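Local coordinates for protein RNA-dependent RNA polymerase (Farallon virus, PDB 6DX5) that carries here the viral OTU cysteine protease domain, a deubiquitinase-type module of an L protein that as a whole probably acts as an RNA-directed RNA polymerase, at residues N12-V18 with D153-T159; F25-V31 with F175-I181; T59-A64 with M131-L136; T139-V145 with A165-C171. All coordinates share one frame; numbering follows the deposited sequence.

Contact 1: N12-V18 with D153-T159; sequences NLYTSMV and DVQKFGT
Leu13 to Ser16 pair in antiparallel fashion with Val154 to Phe157, Tyr14-Lys156 and Ser16-Val154 being the hydrogen-bonded pairs. Tyr14 N gives a bond of 2.8 Å to Lys156 O, in the carbonyl plane, and Lys156 N returns one to Tyr14 O. Beyond the paired strands, Gly158 N reaches Asn12 O at 3.0 Å. At the other end Val154 O takes the amide of Ser16 at 3.2 Å and a weak bond from Thr15 OG1, whose placement anti to its own N (chi1 -179°) lets the hydroxyl lean across to the partner strand. Lys156 curls at chi3 and chi4, and its NZ donates to Gly158 O at 2.6 Å and also to Asp160 O, with Trp6 making a cation-pi contact. The Tyr14 ring, on the same side of the sheet, has Lys156 O at its edge, and CD1 comes to 3.4 Å from Gly158 O. On the other side Leu13 CD1 sits over a face of the Phe157 ring, 4.0 Å from its centroid, in a CH-pi contact. Ser16 OG is bonded to Asn5 O, Gln155 NE2 to Asn144 OD1, and Asp153 OD1 forms a salt bridge with Arg170 of the second subunit. The main-chain bonds thus set the register, while the buried lysine's ammonium finds its acceptors in two carbonyls just after its own strand, not across the strands.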
# COMPACT_ATOMS: atom_id res chain seq x y z
N ASN A 12 -12.53 4.45 -1.68
CA ASN A 12 -12.19 5.85 -1.94
C ASN A 12 -10.70 6.02 -2.27
O ASN A 12 -10.13 7.09 -2.03
CB ASN A 12 -12.58 6.72 -0.72
CG ASN A 12 -12.66 8.19 -1.03
OD1 ASN A 12 -13.23 8.59 -2.03
ND2 ASN A 12 -12.04 9.03 -0.16
N LEU A 13 -10.03 4.99 -2.80
CA LEU A 13 -8.58 5.03 -3.03
C LEU A 13 -8.25 4.54 -4.43
O LEU A 13 -8.65 3.44 -4.83
CB LEU A 13 -7.83 4.18 -2.00
CG LEU A 13 -6.35 3.80 -2.20
CD1 LEU A 13 -5.36 5.00 -2.31
CD2 LEU A 13 -5.92 2.87 -1.09
N TYR A 14 -7.51 5.37 -5.17
CA TYR A 14 -7.19 5.13 -6.57
C TYR A 14 -5.68 5.13 -6.77
O TYR A 14 -4.93 5.74 -6.01
CB TYR A 14 -7.81 6.20 -7.52
CG TYR A 14 -9.30 6.27 -7.40
CD1 TYR A 14 -9.89 6.99 -6.35
CD2 TYR A 14 -10.14 5.58 -8.29
CE1 TYR A 14 -11.24 7.04 -6.21
CE2 TYR A 14 -11.51 5.62 -8.15
CZ TYR A 14 -12.06 6.33 -7.10
OH TYR A 14 -13.42 6.38 -6.91
N THR A 15 -5.26 4.45 -7.81
CA THR A 15 -3.87 4.39 -8.18
C THR A 15 -3.78 4.58 -9.69
O THR A 15 -4.77 4.46 -10.42
CB THR A 15 -3.23 3.07 -7.73
OG1 THR A 15 -1.84 3.06 -8.10
CG2 THR A 15 -3.96 1.87 -8.36
N SER A 16 -2.57 4.91 -10.13
CA SER A 16 -2.30 5.13 -11.54
C SER A 16 -0.81 4.92 -11.79
O SER A 16 0.04 5.18 -10.93
CB SER A 16 -2.74 6.53 -11.96
OG SER A 16 -2.71 6.64 -13.37
N MET A 17 -0.51 4.42 -12.98
CA MET A 17 0.87 4.25 -13.42
C MET A 17 1.28 5.32 -14.43
O MET A 17 2.21 5.11 -15.20
CB MET A 17 1.08 2.84 -13.98
CG MET A 17 -0.17 2.13 -14.49
SD MET A 17 0.13 0.35 -14.77
CE MET A 17 -0.01 -0.30 -13.11
N VAL A 18 0.58 6.45 -14.42
CA VAL A 18 1.01 7.60 -15.20
C VAL A 18 2.40 8.03 -14.71
O VAL A 18 2.67 8.11 -13.51
CB VAL A 18 -0.02 8.74 -15.08
CG1 VAL A 18 -0.15 9.29 -13.61
CG2 VAL A 18 0.32 9.85 -16.08
N ASP A 153 5.10 5.94 -8.64
CA ASP A 153 3.67 5.68 -8.79
C ASP A 153 2.94 6.71 -7.95
O ASP A 153 3.57 7.56 -7.30
CB ASP A 153 3.30 4.24 -8.39
CG ASP A 153 3.90 3.82 -7.06
OD1 ASP A 153 4.70 2.84 -7.02
OD2 ASP A 153 3.58 4.51 -6.06
N VAL A 154 1.61 6.68 -8.01
CA VAL A 154 0.82 7.73 -7.39
C VAL A 154 -0.51 7.14 -6.94
O VAL A 154 -1.07 6.30 -7.63
CB VAL A 154 0.64 8.92 -8.36
CG1 VAL A 154 0.09 8.44 -9.65
CG2 VAL A 154 -0.24 9.99 -7.76
N GLN A 155 -0.96 7.54 -5.73
CA GLN A 155 -2.25 7.20 -5.16
C GLN A 155 -3.03 8.48 -4.92
O GLN A 155 -2.46 9.58 -4.72
CB GLN A 155 -2.13 6.48 -3.82
CG GLN A 155 -1.28 5.28 -3.80
CD GLN A 155 0.09 5.56 -3.19
OE1 GLN A 155 0.23 5.92 -1.98
NE2 GLN A 155 1.13 5.41 -4.03
N LYS A 156 -4.35 8.32 -4.89
CA LYS A 156 -5.30 9.42 -4.76
C LYS A 156 -6.42 8.96 -3.82
O LYS A 156 -7.05 7.94 -4.07
CB LYS A 156 -5.83 9.77 -6.15
CG LYS A 156 -6.93 10.82 -6.31
CD LYS A 156 -7.01 11.11 -7.81
CE LYS A 156 -8.34 10.77 -8.49
NZ LYS A 156 -9.54 11.05 -7.68
N PHE A 157 -6.60 9.65 -2.70
CA PHE A 157 -7.73 9.44 -1.82
C PHE A 157 -8.77 10.46 -2.22
O PHE A 157 -8.50 11.66 -2.13
CB PHE A 157 -7.34 9.62 -0.37
CG PHE A 157 -6.32 8.62 0.11
CD1 PHE A 157 -6.74 7.45 0.71
CD2 PHE A 157 -4.97 8.87 0.00
CE1 PHE A 157 -5.83 6.52 1.18
CE2 PHE A 157 -4.04 7.92 0.47
CZ PHE A 157 -4.50 6.76 1.07
N GLY A 158 -9.93 10.00 -2.67
CA GLY A 158 -10.95 10.90 -3.16
C GLY A 158 -11.11 10.79 -4.67
O GLY A 158 -10.29 10.20 -5.37
N THR A 159 -12.21 11.39 -5.16
CA THR A 159 -12.62 11.27 -6.56
C THR A 159 -12.32 12.49 -7.44
O THR A 159 -12.63 12.44 -8.63
CB THR A 159 -14.12 11.02 -6.65
OG1 THR A 159 -14.80 12.09 -5.98
CG2 THR A 159 -14.47 9.69 -6.02

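Contact 2: F25-V31 with F175-I181; sequences FFERIRV and FDALKLI
The Phe26 ring lies between two leucine methyls: Leu178 CD1 is over one face, 4.1 Å from the centroid, and Leu180 CD1 over the opposite one at 3.8 Å, both CH-pi contacts. Lys179 O sits at the ring's edge, and Trp143 meets the same ring from outside the two segments. Two flat groups also meet: Arg30 NH1 lies 3.7 Å above the plane of the Arg28 guanidinium. Asp176 OD1 forms a salt bridge with Arg28 NH1 at 3.0 Å, a hydrogen bond weak in its angle, the guanidinium and carboxylate planes standing 79° apart, and a water joins OD1 to Arg30 NH1. Strands 26-29 and 174-180 are antiparallel here, and 26-29 is an edge strand of the mixed sheet within this chain. Glu27 is bonded twice to Lys179, and Ile29 twice to Ala177, while Ile181 N reaches Phe25 O at 2.8 Å. With CG anti to the carbonyl carbon (chi1 -73°), the Asp176 carboxylate is carried across to Val31 N, which OD2 takes at 2.9 Å from above the carboxylate plane; OD2 also bonds His174 NE2. On the side facing helix 37-47, Ile29 CD1 rests 3.8 Å from Lys179 CG.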
# COMPACT_ATOMS: atom_id res chain seq x y z
N PHE A 25 5.11 20.11 -13.98
CA PHE A 25 3.71 20.44 -13.69
C PHE A 25 3.51 21.13 -12.35
O PHE A 25 2.49 21.81 -12.18
CB PHE A 25 2.83 19.17 -13.73
CG PHE A 25 2.80 18.52 -15.10
CD1 PHE A 25 1.84 18.90 -16.03
CD2 PHE A 25 3.78 17.60 -15.48
CE1 PHE A 25 1.85 18.36 -17.32
CE2 PHE A 25 3.79 17.05 -16.78
CZ PHE A 25 2.83 17.42 -17.70
N PHE A 26 4.43 21.00 -11.39
CA PHE A 26 4.22 21.50 -10.04
C PHE A 26 5.43 22.30 -9.56
O PHE A 26 6.58 22.02 -9.92
CB PHE A 26 4.02 20.40 -9.02
CG PHE A 26 2.85 19.50 -9.28
CD1 PHE A 26 1.60 19.80 -8.74
CD2 PHE A 26 3.01 18.32 -10.01
CE1 PHE A 26 0.51 18.96 -8.96
CE2 PHE A 26 1.91 17.45 -10.21
CZ PHE A 26 0.65 17.80 -9.69
N GLU A 27 5.16 23.26 -8.71
CA GLU A 27 6.20 23.81 -7.86
C GLU A 27 6.11 23.06 -6.54
O GLU A 27 5.03 22.70 -6.09
CB GLU A 27 6.04 25.33 -7.72
CG GLU A 27 5.43 25.78 -6.46
CD GLU A 27 5.49 27.29 -6.25
OE1 GLU A 27 4.66 28.02 -6.80
OE2 GLU A 27 6.38 27.74 -5.52
N ARG A 28 7.24 22.68 -5.99
CA ARG A 28 7.31 21.91 -4.77
C ARG A 28 7.68 22.85 -3.62
O ARG A 28 8.59 23.70 -3.77
CB ARG A 28 8.36 20.81 -4.92
CG ARG A 28 8.52 19.93 -3.66
CD ARG A 28 9.68 20.40 -2.84
NE ARG A 28 10.89 20.13 -3.61
CZ ARG A 28 11.53 18.97 -3.53
NH1 ARG A 28 11.05 18.06 -2.69
NH2 ARG A 28 12.62 18.72 -4.25
N ILE A 29 6.96 22.76 -2.51
CA ILE A 29 7.20 23.61 -1.34
C ILE A 29 7.68 22.70 -0.22
O ILE A 29 6.97 21.79 0.20
CB ILE A 29 5.95 24.41 -0.92
CG1 ILE A 29 5.48 25.31 -2.07
CG2 ILE A 29 6.26 25.29 0.27
CD1 ILE A 29 4.45 24.67 -2.94
N ARG A 30 8.93 22.91 0.20
CA ARG A 30 9.53 22.10 1.26
C ARG A 30 8.98 22.46 2.63
O ARG A 30 8.83 23.64 2.95
CB ARG A 30 11.05 22.31 1.27
CG ARG A 30 11.72 21.98 -0.04
CD ARG A 30 13.23 22.09 0.11
NE ARG A 30 13.91 21.97 -1.19
CZ ARG A 30 14.38 20.83 -1.67
NH1 ARG A 30 14.21 19.70 -0.98
NH2 ARG A 30 15.01 20.81 -2.82
N VAL A 31 8.71 21.43 3.46
CA VAL A 31 8.25 21.63 4.83
C VAL A 31 9.32 21.07 5.75
O VAL A 31 10.22 20.37 5.29
CB VAL A 31 6.87 20.99 5.11
CG1 VAL A 31 5.84 21.57 4.11
CG2 VAL A 31 6.98 19.50 4.92
N PHE A 175 7.68 13.92 3.21
CA PHE A 175 6.59 14.50 2.42
C PHE A 175 6.81 16.00 2.27
O PHE A 175 7.16 16.67 3.25
CB PHE A 175 5.21 14.28 3.08
CG PHE A 175 4.80 12.83 3.24
CD1 PHE A 175 3.95 12.23 2.30
CD2 PHE A 175 5.16 12.09 4.38
CE1 PHE A 175 3.49 10.90 2.45
CE2 PHE A 175 4.73 10.73 4.54
CZ PHE A 175 3.89 10.14 3.57
N ASP A 176 6.58 16.55 1.06
CA ASP A 176 6.50 18.00 0.83
C ASP A 176 5.19 18.33 0.10
O ASP A 176 4.50 17.43 -0.41
CB ASP A 176 7.71 18.51 -0.00
CG ASP A 176 9.02 18.55 0.78
OD1 ASP A 176 10.09 18.21 0.16
OD2 ASP A 176 9.03 18.98 2.00
N ALA A 177 4.87 19.64 -0.01
CA ALA A 177 3.65 20.07 -0.70
C ALA A 177 3.95 20.33 -2.17
O ALA A 177 5.09 20.64 -2.53
CB ALA A 177 3.10 21.34 -0.05
N LEU A 178 2.93 20.18 -3.03
CA LEU A 178 3.02 20.51 -4.47
C LEU A 178 1.91 21.49 -4.85
O LEU A 178 0.76 21.29 -4.48
CB LEU A 178 2.85 19.27 -5.37
CG LEU A 178 3.91 18.18 -5.30
CD1 LEU A 178 3.51 17.00 -6.13
CD2 LEU A 178 5.27 18.75 -5.77
N LYS A 179 2.25 22.55 -5.58
CA LYS A 179 1.23 23.41 -6.19
C LYS A 179 1.33 23.31 -7.70
O LYS A 179 2.43 23.29 -8.26
CB LYS A 179 1.37 24.84 -5.74
CG LYS A 179 0.92 24.97 -4.30
CD LYS A 179 0.84 26.38 -3.86
CE LYS A 179 -0.05 26.47 -2.60
NZ LYS A 179 0.02 27.85 -1.98
N LEU A 180 0.18 23.23 -8.34
CA LEU A 180 0.16 23.10 -9.79
C LEU A 180 0.59 24.42 -10.42
O LEU A 180 0.17 25.50 -9.99
CB LEU A 180 -1.23 22.70 -10.24
CG LEU A 180 -1.44 21.94 -11.54
CD1 LEU A 180 -0.66 20.67 -11.59
CD2 LEU A 180 -2.90 21.61 -11.66
N ILE A 181 1.44 24.34 -11.45
CA ILE A 181 1.98 25.55 -12.07
C ILE A 181 0.89 26.33 -12.81
O ILE A 181 0.87 27.57 -12.77
CB ILE A 181 3.15 25.21 -13.01
CG1 ILE A 181 4.36 24.67 -12.25
CG2 ILE A 181 3.58 26.42 -13.80
CD1 ILE A 181 5.47 24.19 -13.22
O HOH W 1 12.38 18.75 1.22

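Contact 3: T59-A64 with M131-L136; sequences TALGYA and MLASAL
Two helical segments, 59-64 and 131-136, cross at 77° with their axes 8.8 Å apart at the closest, and Ala60 and Met131 bring their backbones near. Tyr63 carries much of the contact. Its CG stands anti to the backbone N (chi1 177°), which sends the ring out toward helix 126-136, where one face lies over the turn from Met131 to Ala135. Met131 O and Ala135 N are both on that face, each offset toward the rim, and since Ala135 N already bonds Met131 O within the helix, the ring covers a satisfied backbone pair. Ala135 CB comes to 3.6 Å from Tyr63 CD2, while Met131 CB is 3.7 Å from CD1 on the other flank of the ring. At the far end Tyr63 OH approaches Ser134 CB at 3.2 Å, a packing contact. The extended Met131 chain reaches across helix 53-66, its SD 3.6 Å from Ala60 O and 3.9 Å from Ala64 CB. Toward the start of segment 59-64, Thr59 CG2 meets Leu132 CD2 at 4.0 Å and also touches Ala135 and Leu136, while its OG1 bonds Thr55 O of its own helix. This is helix-to-helix packing within the OTU domain: Leu132 and Leu136 continue onto Phe42 of helix 37-47, Tyr113 of helix 103-117 covers Met131 and Ala64, His67 stacks on the Tyr63 ring, and Leu132 also packs on Ile140 of strand 140-145.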
# COMPACT_ATOMS: atom_id res chain seq x y z
N THR A 59 -7.48 16.76 13.40
CA THR A 59 -8.59 16.43 12.52
C THR A 59 -8.56 14.96 12.16
O THR A 59 -9.58 14.26 12.27
CB THR A 59 -8.54 17.31 11.29
OG1 THR A 59 -8.62 18.67 11.75
CG2 THR A 59 -9.70 17.00 10.30
N ALA A 60 -7.39 14.45 11.80
CA ALA A 60 -7.27 13.06 11.38
C ALA A 60 -7.62 12.14 12.53
O ALA A 60 -8.44 11.23 12.36
CB ALA A 60 -5.85 12.78 10.88
N LEU A 61 -7.08 12.39 13.71
CA LEU A 61 -7.32 11.48 14.83
C LEU A 61 -8.76 11.60 15.35
O LEU A 61 -9.36 10.60 15.78
CB LEU A 61 -6.34 11.76 15.96
CG LEU A 61 -4.94 11.11 15.91
CD1 LEU A 61 -4.34 11.17 14.54
CD2 LEU A 61 -4.01 11.82 16.90
N GLY A 62 -9.33 12.81 15.36
CA GLY A 62 -10.72 12.92 15.80
C GLY A 62 -11.65 12.19 14.85
O GLY A 62 -12.59 11.51 15.27
N TYR A 63 -11.37 12.30 13.54
CA TYR A 63 -12.10 11.52 12.56
C TYR A 63 -11.99 10.02 12.85
O TYR A 63 -12.99 9.28 12.74
CB TYR A 63 -11.58 11.85 11.13
CG TYR A 63 -12.25 11.00 10.08
CD1 TYR A 63 -11.66 9.79 9.65
CD2 TYR A 63 -13.50 11.34 9.59
CE1 TYR A 63 -12.30 8.96 8.73
CE2 TYR A 63 -14.16 10.51 8.67
CZ TYR A 63 -13.53 9.33 8.23
OH TYR A 63 -14.18 8.50 7.32
N ALA A 64 -10.78 9.54 13.16
CA ALA A 64 -10.63 8.11 13.43
C ALA A 64 -11.44 7.65 14.65
O ALA A 64 -12.02 6.57 14.63
CB ALA A 64 -9.16 7.77 13.61
N MET A 131 -7.84 9.48 6.20
CA MET A 131 -8.76 10.05 7.18
C MET A 131 -9.12 11.47 6.79
O MET A 131 -10.30 11.86 6.82
CB MET A 131 -8.09 10.02 8.55
CG MET A 131 -7.84 8.54 9.05
SD MET A 131 -6.89 8.58 10.56
CE MET A 131 -6.44 6.78 10.73
N LEU A 132 -8.09 12.27 6.44
CA LEU A 132 -8.28 13.66 6.10
C LEU A 132 -9.17 13.80 4.88
O LEU A 132 -10.01 14.70 4.82
CB LEU A 132 -6.91 14.29 5.82
CG LEU A 132 -6.08 14.45 7.08
CD1 LEU A 132 -4.63 14.90 6.67
CD2 LEU A 132 -6.80 15.54 7.93
N ALA A 133 -8.98 12.92 3.87
CA ALA A 133 -9.78 13.01 2.66
C ALA A 133 -11.26 12.83 2.97
O ALA A 133 -12.10 13.61 2.50
CB ALA A 133 -9.32 11.96 1.64
N SER A 134 -11.59 11.85 3.83
CA SER A 134 -12.98 11.65 4.22
C SER A 134 -13.42 12.72 5.20
O SER A 134 -14.54 13.24 5.09
CB SER A 134 -13.15 10.26 4.84
OG SER A 134 -12.84 9.25 3.90
N ALA A 135 -12.60 13.03 6.21
CA ALA A 135 -13.02 14.02 7.21
C ALA A 135 -13.36 15.34 6.53
O ALA A 135 -14.36 15.96 6.87
CB ALA A 135 -11.92 14.25 8.25
N LEU A 136 -12.53 15.80 5.59
CA LEU A 136 -12.73 17.14 5.04
C LEU A 136 -13.43 17.12 3.70
O LEU A 136 -13.65 18.19 3.14
CB LEU A 136 -11.39 17.88 4.90
CG LEU A 136 -10.61 17.95 6.20
CD1 LEU A 136 -9.14 18.31 5.95
CD2 LEU A 136 -11.30 18.98 7.11

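Contact 4: T139-V145 with A165-C171; sequences TIVIWNV and AFNIVRC
Strands 140-145 and 166-171 form the parallel pair in the middle of the mixed sheet of the OTU fold, aligned residue for residue from Ile140-Phe166 to Asn144-Arg170. The backbone bonds alternate: Phe166 N to Thr139 O, Val141 N to Phe166 O at 2.8 Å, and so on to Val145 N with Arg170 O. On one side of the sheet Trp143 NE1 donates to Asn167 OD1 at 2.8 Å, nearly straight at 164° and with the acceptor in the indole plane; ring and amide planes are 32° apart. Asn167 ND2 bonds Val162 O, so both ends of the amide are held and its rotation is fixed. The same OD1 lies 3.3 Å from Val141 CB. Further along, Val145 CG2 packs at 3.6 Å on Val169 CG2. Across the sheet the Asn144 side chain lies alongside the extended Arg170 chain, ND2 3.4 Å from Arg170 CD, and a water joins ND2 to Arg170 NH1; its OD1 is engaged by the neighbouring strand 151-157. Ala165 and Phe166 line a pocket holding a dithiothreitol molecule. Strands 151-157 and 174-180 flank the pair, Phe38 and Phe42 of helix 37-47 pack on Ile140, Ile142 and Ile168, while Ile22 and Val162 of loops touch Trp143 on the other side.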
# COMPACT_ATOMS: atom_id res chain seq x y z
N THR A 139 -9.86 15.64 -1.97
CA THR A 139 -9.00 14.67 -2.61
C THR A 139 -7.54 14.98 -2.30
O THR A 139 -7.08 16.12 -2.48
CB THR A 139 -9.27 14.67 -4.11
OG1 THR A 139 -10.64 14.30 -4.28
CG2 THR A 139 -8.39 13.66 -4.83
N ILE A 140 -6.81 13.96 -1.86
CA ILE A 140 -5.38 14.10 -1.61
C ILE A 140 -4.66 13.15 -2.55
O ILE A 140 -5.03 11.96 -2.63
CB ILE A 140 -5.02 13.81 -0.14
CG1 ILE A 140 -5.75 14.77 0.73
CG2 ILE A 140 -3.48 13.99 0.13
CD1 ILE A 140 -5.70 14.40 2.25
N VAL A 141 -3.66 13.66 -3.28
CA VAL A 141 -2.87 12.87 -4.19
C VAL A 141 -1.47 12.74 -3.62
O VAL A 141 -0.87 13.75 -3.24
CB VAL A 141 -2.82 13.51 -5.59
CG1 VAL A 141 -2.08 12.65 -6.51
CG2 VAL A 141 -4.26 13.77 -6.08
N ILE A 142 -0.94 11.52 -3.54
CA ILE A 142 0.40 11.26 -3.03
C ILE A 142 1.25 10.81 -4.21
O ILE A 142 0.99 9.75 -4.80
CB ILE A 142 0.43 10.18 -1.94
CG1 ILE A 142 -0.62 10.43 -0.84
CG2 ILE A 142 1.86 10.11 -1.36
CD1 ILE A 142 -0.25 11.51 0.07
N TRP A 143 2.25 11.59 -4.57
CA TRP A 143 3.14 11.24 -5.68
C TRP A 143 4.43 10.69 -5.07
O TRP A 143 5.16 11.41 -4.38
CB TRP A 143 3.45 12.46 -6.56
CG TRP A 143 2.28 13.17 -7.16
CD1 TRP A 143 1.49 14.10 -6.55
CD2 TRP A 143 1.74 12.96 -8.47
NE1 TRP A 143 0.50 14.51 -7.41
CE2 TRP A 143 0.63 13.82 -8.59
CE3 TRP A 143 2.09 12.14 -9.55
CZ2 TRP A 143 -0.17 13.88 -9.76
CZ3 TRP A 143 1.31 12.21 -10.73
CH2 TRP A 143 0.18 13.05 -10.80
N ASN A 144 4.71 9.42 -5.32
CA ASN A 144 5.94 8.83 -4.83
C ASN A 144 7.01 9.03 -5.90
O ASN A 144 6.86 8.54 -7.03
CB ASN A 144 5.74 7.34 -4.53
CG ASN A 144 4.59 7.10 -3.56
OD1 ASN A 144 3.51 6.63 -3.95
ND2 ASN A 144 4.78 7.50 -2.32
N VAL A 145 8.10 9.67 -5.54
CA VAL A 145 9.11 9.99 -6.53
C VAL A 145 10.47 9.44 -6.11
O VAL A 145 10.71 9.14 -4.93
CB VAL A 145 9.19 11.49 -6.74
CG1 VAL A 145 7.84 12.03 -7.17
CG2 VAL A 145 9.72 12.13 -5.44
N ALA A 165 -7.31 18.78 -6.57
CA ALA A 165 -6.91 18.00 -5.41
C ALA A 165 -5.75 18.69 -4.68
O ALA A 165 -5.14 19.64 -5.16
CB ALA A 165 -6.51 16.60 -5.85
N PHE A 166 -5.44 18.19 -3.49
CA PHE A 166 -4.26 18.62 -2.75
C PHE A 166 -3.18 17.62 -3.06
O PHE A 166 -3.35 16.43 -2.82
CB PHE A 166 -4.58 18.71 -1.26
CG PHE A 166 -5.66 19.72 -0.96
CD1 PHE A 166 -5.34 21.06 -0.86
CD2 PHE A 166 -6.99 19.34 -0.95
CE1 PHE A 166 -6.32 22.03 -0.65
CE2 PHE A 166 -7.99 20.27 -0.73
CZ PHE A 166 -7.67 21.62 -0.57
N ASN A 167 -2.08 18.09 -3.65
CA ASN A 167 -1.06 17.20 -4.21
C ASN A 167 0.14 17.22 -3.27
O ASN A 167 0.65 18.31 -2.92
CB ASN A 167 -0.64 17.65 -5.62
CG ASN A 167 -1.68 17.35 -6.67
OD1 ASN A 167 -1.76 16.23 -7.19
ND2 ASN A 167 -2.52 18.34 -6.96
N ILE A 168 0.61 16.04 -2.89
CA ILE A 168 1.73 15.95 -1.96
C ILE A 168 2.75 15.03 -2.59
O ILE A 168 2.37 14.06 -3.25
CB ILE A 168 1.22 15.44 -0.61
CG1 ILE A 168 0.26 16.51 -0.03
CG2 ILE A 168 2.35 15.05 0.34
CD1 ILE A 168 -0.12 16.30 1.35
N VAL A 169 4.04 15.38 -2.48
CA VAL A 169 5.09 14.52 -3.03
C VAL A 169 5.73 13.80 -1.86
O VAL A 169 5.88 14.37 -0.77
CB VAL A 169 6.13 15.33 -3.83
CG1 VAL A 169 6.80 16.40 -2.94
CG2 VAL A 169 7.21 14.44 -4.41
N ARG A 170 6.14 12.56 -2.08
CA ARG A 170 6.74 11.75 -1.04
C ARG A 170 8.04 11.19 -1.59
O ARG A 170 8.02 10.47 -2.60
CB ARG A 170 5.84 10.59 -0.62
CG ARG A 170 6.48 9.75 0.49
CD ARG A 170 5.72 8.48 0.77
NE ARG A 170 6.11 7.98 2.09
CZ ARG A 170 5.47 7.02 2.77
NH1 ARG A 170 4.40 6.41 2.24
NH2 ARG A 170 5.91 6.69 3.98
N CYS A 171 9.15 11.46 -0.90
CA CYS A 171 10.46 10.94 -1.30
C CYS A 171 11.02 10.15 -0.13
O CYS A 171 11.40 10.75 0.88
CB CYS A 171 11.40 12.08 -1.72
SG CYS A 171 12.94 11.40 -2.54
O HOH W 2 3.01 6.46 -0.46
O HOH W 3 10.00 7.77 -2.78

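Overall arrangement
From the N terminus, strand 13-16 opens contact 1 and strand 26-29 opens contact 2. The chain then runs through the helices, and contact 3 closes a loop of its own between helices 53-66 and 126-136, within the spans of both. Strand 140-145 opens contact 4; strand 151-157 returns to close contact 1, strand 166-171 closes contact 4, and strand 174-180 closes contact 2 last. Contacts 1 and 2 therefore cross, as do 1 and 4, while 4 lies wholly within 2. Contacts 1, 4 and 2 tie successive parts of one sheet together; contact 3 joins helices and meets it through Ala133 on Phe157 and Leu132 on Ile140.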